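PDB 5E7H: IPT/TIG domain-containing protein BACOVA_02650 from Bacteroides ovatus, which binds polysaccharide at the bacterial cell surface and probably captures xyloglucan before its transport into the periplasm for degradation. Local coordinates for residues 173-177 and 239-243; 192-197 and 208-212. One frame throughout, in Å; residues are numbered along the deposited sequence.

Interaction 1: residues 173-177 and 239-243; sequences TGPVF and TNPGS
Val176 and Thr239 face each other as an antiparallel hydrogen-bonded pair, Val176 N giving to Thr239 O at 3.0 Å and Thr239 N to Val176 O at 3.1 Å. The pair lies where strands 176-181 and 233-240 meet in a five-stranded antiparallel sheet of the xyloglucan-binding domain, and next to it an Asx turn carries segment 239-243 out of the sheet: Asn240 OD1 accepts from Gly242 N, which sits above the Asn240 side-chain amide plane, 55° out of it. With CG anti to the backbone N (chi1 -177°), the Asn240 amide runs alongside the Pro175 ring, its OD1 3.6 Å from Pro175 CD. Gly174 fits closely here, since a side chain on it would run into that oxygen and, at its backbone angles, into the preceding carbonyl. Asn240 ND2 reaches the carbonyls of Ser130 and Ser244. Replacing Asn240 by an alanine would probably cost the Gly242 amide and both carbonyls this partner and set the turn free to shift. On the sheet face that carries Val176 and Thr239, Val176 CG2 lies 3.8 Å from Pro241 CD and touches the threonine hydroxyl. One water bridges the pair, donating to Val176 O and lying 2.7 Å from Thr239 OG1.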
loop_
_atom_site.group_PDB
_atom_site.type_symbol
_atom_site.label_atom_id
_atom_site.label_comp_id
_atom_site.label_asym_id
_atom_site.label_seq_id
_atom_site.Cartn_x
_atom_site.Cartn_y
_atom_site.Cartn_z
ATOM N N THR A 173 -11.844 17.551 3.459
ATOM C CA THR A 173 -12.288 17.708 4.830
ATOM C C THR A 173 -13.721 17.218 4.957
ATOM O O THR A 173 -14.653 17.829 4.413
ATOM C CB THR A 173 -12.215 19.176 5.299
ATOM O OG1 THR A 173 -10.886 19.671 5.108
ATOM C CG2 THR A 173 -12.600 19.282 6.773
ATOM N N GLY A 174 -13.885 16.119 5.681
ATOM C CA GLY A 174 -15.193 15.530 5.928
ATOM C C GLY A 174 -15.180 14.045 5.619
ATOM O O GLY A 174 -15.391 13.220 6.510
ATOM N N PRO A 175 -14.918 13.690 4.355
ATOM C CA PRO A 175 -15.018 12.276 3.981
ATOM C C PRO A 175 -14.026 11.386 4.721
ATOM O O PRO A 175 -12.906 11.817 5.024
ATOM C CB PRO A 175 -14.755 12.303 2.477
ATOM C CG PRO A 175 -15.250 13.655 2.061
ATOM C CD PRO A 175 -14.853 14.565 3.174
ATOM N N VAL A 176 -14.468 10.175 5.032
ATOM C CA VAL A 176 -13.623 9.163 5.684
ATOM C C VAL A 176 -13.909 7.786 5.117
ATOM O O VAL A 176 -14.934 7.575 4.469
ATOM C CB VAL A 176 -13.847 9.108 7.211
ATOM C CG1 VAL A 176 -13.465 10.413 7.873
ATOM C CG2 VAL A 176 -15.305 8.719 7.540
ATOM N N PHE A 177 -13.012 6.846 5.406
ATOM C CA PHE A 177 -13.130 5.477 4.941
ATOM C C PHE A 177 -13.287 4.498 6.087
ATOM O O PHE A 177 -12.737 4.689 7.178
ATOM C CB PHE A 177 -11.908 5.084 4.105
ATOM C CG PHE A 177 -11.812 5.828 2.811
ATOM C CD1 PHE A 177 -12.425 5.340 1.663
ATOM C CD2 PHE A 177 -11.159 7.048 2.740
ATOM C CE1 PHE A 177 -12.375 6.043 0.466
ATOM C CE2 PHE A 177 -11.099 7.749 1.534
ATOM C CZ PHE A 177 -11.715 7.246 0.404
ATOM N N THR A 239 -17.781 7.510 3.342
ATOM C CA THR A 239 -18.912 8.309 3.807
ATOM C C THR A 239 -18.426 9.735 4.030
ATOM O O THR A 239 -17.220 10.017 3.923
ATOM C CB THR A 239 -19.511 7.779 5.112
ATOM O OG1 THR A 239 -18.490 7.704 6.117
ATOM C CG2 THR A 239 -20.146 6.416 4.910
ATOM N N ASN A 240 -19.358 10.623 4.358
ATOM C CA ASN A 240 -18.997 11.988 4.679
ATOM C C ASN A 240 -19.733 12.515 5.899
ATOM O O ASN A 240 -20.791 13.168 5.780
ATOM C CB ASN A 240 -19.267 12.918 3.496
ATOM C CG ASN A 240 -18.834 14.327 3.785
ATOM O OD1 ASN A 240 -18.066 14.560 4.721
ATOM N ND2 ASN A 240 -19.325 15.282 3.000
ATOM N N PRO A 241 -19.169 12.266 7.085
ATOM C CA PRO A 241 -19.783 12.799 8.303
ATOM C C PRO A 241 -19.592 14.310 8.465
ATOM O O PRO A 241 -20.111 14.880 9.427
ATOM C CB PRO A 241 -19.081 12.011 9.426
ATOM C CG PRO A 241 -17.828 11.505 8.854
ATOM C CD PRO A 241 -18.035 11.360 7.363
ATOM N N GLY A 242 -18.899 14.944 7.521
ATOM C CA GLY A 242 -18.644 16.380 7.556
ATOM C C GLY A 242 -19.868 17.231 7.267
ATOM O O GLY A 242 -20.849 16.755 6.709
ATOM N N SER A 243 -19.803 18.501 7.655
ATOM C CA SER A 243 -20.946 19.403 7.520
ATOM C C SER A 243 -21.073 20.027 6.129
ATOM O O SER A 243 -22.042 20.750 5.863
ATOM C CB SER A 243 -20.853 20.512 8.562
ATOM O OG SER A 243 -19.668 21.261 8.380
HETATM O O HOH W 1 -16.881 5.476 6.065
#

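Interaction 2: residues 192-197 and 208-212; sequences YVPVSS and MQCSV
Ser197 clasps Gln209 where the loop after strand 189-192 passes across strand 207-213 of the xyloglucan-binding domain, segments 192-197 and 208-212 running 113° apart end to end. Ser197 N donates to Gln209 O at 2.8 Å in a nearly straight bond. The extended Gln209 side chain brings NE2 within 2.9 Å of Ser197 OG, which lies in the amide plane; set between its backbone N and carbonyl carbon (chi1 62°), the hydroxyl meets that amide. Gln209 OE1 accepts from Arg256 and from Thr11 N of the IPT/TIG domain, a tie between domains. The close-packed part is sulfur-rich: Met208 SD lies against the backbone of Ser196, 3.5 Å from its N, and CE reaches Pro194 CB at 3.7 Å, near Cys210 SG. Packing is looser toward Tyr192 and Val212, where Tyr192 CE1 meets Val212 CG1 at 3.9 Å and two waters take over the polar links. One, in the ring plane, lies 2.7 Å from Tyr192 OH and donates to Ser211 O; the other links Val195 O to Ser211 N. Direct bonds thus fix the loop at Ser197, whereas Ser211 N and O are reached through water: loop and strand join without extending the sheet.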
loop_
_atom_site.group_PDB
_atom_site.type_symbol
_atom_site.label_atom_id
_atom_site.label_comp_id
_atom_site.label_asym_id
_atom_site.label_seq_id
_atom_site.Cartn_x
_atom_site.Cartn_y
_atom_site.Cartn_z
ATOM N N TYR A 192 -11.247 6.579 8.846
ATOM C CA TYR A 192 -9.867 6.588 8.366
ATOM C C TYR A 192 -9.655 7.552 7.215
ATOM O O TYR A 192 -10.401 7.543 6.238
ATOM C CB TYR A 192 -9.444 5.180 7.930
ATOM C CG TYR A 192 -8.002 5.096 7.470
ATOM C CD1 TYR A 192 -6.970 5.213 8.381
ATOM C CD2 TYR A 192 -7.674 4.928 6.128
ATOM C CE1 TYR A 192 -5.644 5.157 7.972
ATOM C CE2 TYR A 192 -6.341 4.867 5.719
ATOM C CZ TYR A 192 -5.349 4.995 6.651
ATOM O OH TYR A 192 -4.016 4.965 6.270
ATOM N N VAL A 193 -8.620 8.378 7.345
ATOM C CA VAL A 193 -8.139 9.209 6.258
ATOM C C VAL A 193 -6.752 8.681 5.847
ATOM O O VAL A 193 -5.874 8.598 6.702
ATOM C CB VAL A 193 -8.041 10.688 6.670
ATOM C CG1 VAL A 193 -7.537 11.546 5.522
ATOM C CG2 VAL A 193 -9.420 11.192 7.170
ATOM N N PRO A 194 -6.577 8.316 4.569
ATOM C CA PRO A 194 -5.277 7.774 4.124
ATOM C C PRO A 194 -4.096 8.662 4.469
ATOM O O PRO A 194 -4.134 9.864 4.184
ATOM C CB PRO A 194 -5.449 7.665 2.621
ATOM C CG PRO A 194 -6.925 7.409 2.444
ATOM C CD PRO A 194 -7.573 8.278 3.482
ATOM N N VAL A 195 -3.090 8.074 5.119
ATOM C CA VAL A 195 -1.836 8.762 5.423
ATOM C C VAL A 195 -0.685 7.839 5.057
ATOM O O VAL A 195 -0.779 6.628 5.140
ATOM C CB VAL A 195 -1.713 9.184 6.899
ATOM C CG1 VAL A 195 -2.696 10.307 7.228
ATOM C CG2 VAL A 195 -1.913 8.002 7.831
ATOM N N SER A 196 0.425 8.446 4.684
ATOM C CA SER A 196 1.587 7.689 4.247
ATOM C C SER A 196 2.312 6.997 5.393
ATOM O O SER A 196 2.582 7.614 6.432
ATOM C CB SER A 196 2.554 8.632 3.531
ATOM O OG SER A 196 3.817 8.012 3.374
ATOM N N SER A 197 2.663 5.729 5.190
ATOM C CA SER A 197 3.470 5.004 6.167
ATOM C C SER A 197 4.892 5.560 6.229
ATOM O O SER A 197 5.611 5.358 7.212
ATOM C CB SER A 197 3.503 3.526 5.828
ATOM O OG SER A 197 4.090 3.285 4.564
ATOM N N MET A 208 1.048 6.559 -2.472
ATOM C CA MET A 208 1.705 6.303 -1.196
ATOM C C MET A 208 1.333 4.921 -0.704
ATOM O O MET A 208 0.282 4.365 -1.090
ATOM C CB MET A 208 1.313 7.347 -0.149
ATOM C CG MET A 208 -0.158 7.499 0.031
ATOM S SD MET A 208 -0.556 8.677 1.353
ATOM C CE MET A 208 -2.324 8.816 1.112
ATOM N N GLN A 209 2.197 4.364 0.134
ATOM C CA GLN A 209 1.847 3.174 0.874
ATOM C C GLN A 209 1.163 3.587 2.165
ATOM O O GLN A 209 1.681 4.417 2.913
ATOM C CB GLN A 209 3.076 2.338 1.180
ATOM C CG GLN A 209 2.769 1.143 2.075
ATOM C CD GLN A 209 4.020 0.312 2.332
ATOM O OE1 GLN A 209 4.289 -0.675 1.644
ATOM N NE2 GLN A 209 4.812 0.752 3.279
ATOM N N CYS A 210 0.007 2.991 2.426
ATOM C CA CYS A 210 -0.703 3.135 3.686
ATOM C C CYS A 210 -0.602 1.824 4.452
ATOM O O CYS A 210 -0.618 0.755 3.843
ATOM C CB CYS A 210 -2.173 3.466 3.462
ATOM S SG CYS A 210 -2.454 4.994 2.542
ATOM N N SER A 211 -0.541 1.912 5.769
ATOM C CA SER A 211 -0.374 0.755 6.630
ATOM C C SER A 211 -1.194 0.950 7.895
ATOM O O SER A 211 -1.134 2.022 8.503
ATOM C CB SER A 211 1.110 0.566 6.995
ATOM O OG SER A 211 1.317 -0.653 7.663
ATOM N N VAL A 212 -1.961 -0.066 8.281
ATOM C CA VAL A 212 -2.602 -0.074 9.605
ATOM C C VAL A 212 -2.371 -1.414 10.304
ATOM O O VAL A 212 -2.214 -2.440 9.643
ATOM C CB VAL A 212 -4.124 0.202 9.520
ATOM C CG1 VAL A 212 -4.381 1.589 8.935
ATOM C CG2 VAL A 212 -4.845 -0.857 8.706
HETATM O O HOH W 2 -2.326 4.528 8.391
HETATM O O HOH W 3 0.042 4.611 6.903
#

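Both contacts belong to the xyloglucan-binding domain, yet they illustrate two ways of joining chain segments. Interaction 1 pairs neighbouring strands of one sheet, its centre about 22 Å from the centre of the chain, and relies on paired backbone bonds and a turn. Interaction 2 lies more centrally, about 7 Å from that centre, and lays a loop across a strand of another sheet by one backbone bond, side-chain bonds, sulfur packing and water. Each is only partly buried. Their centres are about 17 Å apart, but they touch: Phe177 N lies 2.8 Å from Tyr192 O, a probable hydrogen bond that continues the sheet, and Phe177 CD2 packs on Pro194 CD at 3.9 Å.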